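Long-range contact in 3-deoxy-manno-octulosonate cytidylyltransferase (Escherichia coli, PDB 1H7E), which couples the eight-carbon sugar KDO to CMP from CTP, releasing diphosphate and activating the sugar, probably for incorporation into bacterial lipopolysaccharide: residues A[184-189]-A[203-208]. Sequence-based numbering, arbitrary orientation.
Sequences QNYSQL and LRLMNA
Two first torsions set up the meeting of Y186 and R204: each side chain leaves with CG anti to the backbone N (chi1 -170° for Y186), and the two cross at about a right angle. The arginine's chi3 (-48°) then turns NE out of the extended chain. The guanidinium and phenol planes lie 20° apart. The overlap is at the hydroxyl: Y186 OH sits over one face of the guanidinium, displaced toward its rim, 3.5 Å from R204 NH1. The hydroxyl oxygen rests on the guanidinium; the ring itself does not stack on it, and no hydrogen bond joins the two. Y186 OH bonds instead to E201, and R204 NH2 forms a salt bridge with E195 of helix 193-198.

No direct hydrogen bond spans the segments; one water bridges them. It lies at the guanidinium edge, in plane, and accepts from R204 NH1 at 2.8 Å, while donating to Y186 O (2.7 Å) and to L189 O (3.0 Å). The same turn is closed by a backbone bond from L189 N to Y186 O, which therefore serves two donors.

The remaining contacts are apolar. L205 CD2 meets the tyrosine ring at its edge, 3.9 Å from Y186 CE1, and also touches L189 CD1. The other methyl of L189, CD2, rests on A208 CB at 3.7 Å, while L189 CB lies 4.0 Å from R204 CD.

So residues 186-189 of the cytidylyltransferase chain, where Y186 also packs on helix 76-86, are joined to helix 203-207 by apolar packing and a water-bridged arginine. NH1 is taken by the water, NH2 by E195, and NE is also hydrogen-bonded; the nearby carboxylate would be expected to stabilise the guanidinium's positive charge.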
# COMPACT_ATOMS: atom_id res chain seq x y z
N GLN A 184 -12.88 20.28 2.83
CA GLN A 184 -13.12 21.16 3.99
C GLN A 184 -12.21 20.82 5.17
O GLN A 184 -11.86 21.70 5.97
CB GLN A 184 -14.57 21.07 4.47
CG GLN A 184 -15.55 21.67 3.50
CD GLN A 184 -16.99 21.55 3.96
OE1 GLN A 184 -17.50 20.45 4.16
NE2 GLN A 184 -17.66 22.68 4.08
N ASN A 185 -11.87 19.55 5.28
CA ASN A 185 -11.01 19.06 6.36
C ASN A 185 -9.55 18.86 5.94
O ASN A 185 -8.71 18.51 6.77
CB ASN A 185 -11.55 17.74 6.91
CG ASN A 185 -12.93 17.88 7.51
OD1 ASN A 185 -13.21 18.83 8.24
ND2 ASN A 185 -13.82 16.93 7.19
N TYR A 186 -9.23 19.16 4.69
CA TYR A 186 -7.90 18.92 4.16
C TYR A 186 -6.74 19.65 4.78
O TYR A 186 -5.70 19.04 5.01
CB TYR A 186 -7.85 19.13 2.64
CG TYR A 186 -6.54 18.67 2.02
CD1 TYR A 186 -6.31 17.31 1.74
CD2 TYR A 186 -5.54 19.59 1.72
CE1 TYR A 186 -5.09 16.89 1.18
CE2 TYR A 186 -4.32 19.18 1.16
CZ TYR A 186 -4.11 17.83 0.89
OH TYR A 186 -2.91 17.47 0.32
N SER A 187 -6.89 20.96 5.00
CA SER A 187 -5.80 21.77 5.55
C SER A 187 -5.34 21.41 6.97
O SER A 187 -4.31 21.88 7.41
CB SER A 187 -6.14 23.27 5.47
OG SER A 187 -7.13 23.61 6.42
N GLN A 188 -6.14 20.60 7.67
CA GLN A 188 -5.80 20.16 9.02
C GLN A 188 -4.95 18.86 9.02
O GLN A 188 -4.46 18.45 10.07
CB GLN A 188 -7.07 19.93 9.85
CG GLN A 188 -7.96 21.18 10.05
CD GLN A 188 -7.18 22.43 10.46
OE1 GLN A 188 -6.28 22.38 11.30
NE2 GLN A 188 -7.52 23.57 9.85
N LEU A 189 -4.82 18.19 7.88
CA LEU A 189 -4.05 16.95 7.79
C LEU A 189 -2.55 17.24 7.80
O LEU A 189 -2.05 18.14 7.12
CB LEU A 189 -4.38 16.18 6.52
CG LEU A 189 -5.82 15.77 6.30
CD1 LEU A 189 -5.96 15.04 4.98
CD2 LEU A 189 -6.27 14.92 7.45
N LEU A 203 -0.46 10.60 -0.81
CA LEU A 203 -0.15 9.78 0.36
C LEU A 203 -0.56 10.50 1.62
O LEU A 203 -0.69 9.87 2.66
CB LEU A 203 1.33 9.36 0.39
CG LEU A 203 1.73 8.41 -0.75
CD1 LEU A 203 3.24 8.07 -0.69
CD2 LEU A 203 0.88 7.14 -0.68
N ARG A 204 -0.77 11.82 1.55
CA ARG A 204 -1.20 12.55 2.76
C ARG A 204 -2.59 12.04 3.16
O ARG A 204 -2.88 11.88 4.36
CB ARG A 204 -1.29 14.06 2.54
CG ARG A 204 -1.59 14.81 3.84
CD ARG A 204 -1.54 16.32 3.67
NE ARG A 204 -0.34 16.74 2.96
CZ ARG A 204 -0.10 17.98 2.57
NH1 ARG A 204 -0.97 18.94 2.84
NH2 ARG A 204 0.97 18.25 1.83
N LEU A 205 -3.42 11.76 2.17
CA LEU A 205 -4.78 11.26 2.42
C LEU A 205 -4.75 9.85 3.04
O LEU A 205 -5.50 9.56 3.98
CB LEU A 205 -5.57 11.22 1.11
CG LEU A 205 -5.83 12.60 0.47
CD1 LEU A 205 -6.39 12.39 -0.93
CD2 LEU A 205 -6.79 13.41 1.33
N MET A 206 -3.90 8.99 2.48
CA MET A 206 -3.78 7.63 2.96
C MET A 206 -3.26 7.57 4.38
O MET A 206 -3.69 6.72 5.16
CB MET A 206 -2.90 6.83 2.01
CG MET A 206 -3.51 6.78 0.63
SD MET A 206 -2.67 5.58 -0.36
CE MET A 206 -3.60 4.11 0.15
N ASN A 207 -2.40 8.51 4.75
CA ASN A 207 -1.86 8.57 6.11
C ASN A 207 -2.99 8.74 7.13
O ASN A 207 -2.94 8.19 8.23
CB ASN A 207 -0.89 9.74 6.25
CG ASN A 207 -0.19 9.75 7.60
OD1 ASN A 207 0.39 8.74 8.00
ND2 ASN A 207 -0.30 10.85 8.33
N ALA A 208 -3.98 9.53 6.74
CA ALA A 208 -5.13 9.84 7.60
C ALA A 208 -6.26 8.81 7.50
O ALA A 208 -7.32 9.01 8.09
CB ALA A 208 -5.65 11.24 7.26
O HOH W 1 -3.11 19.45 4.60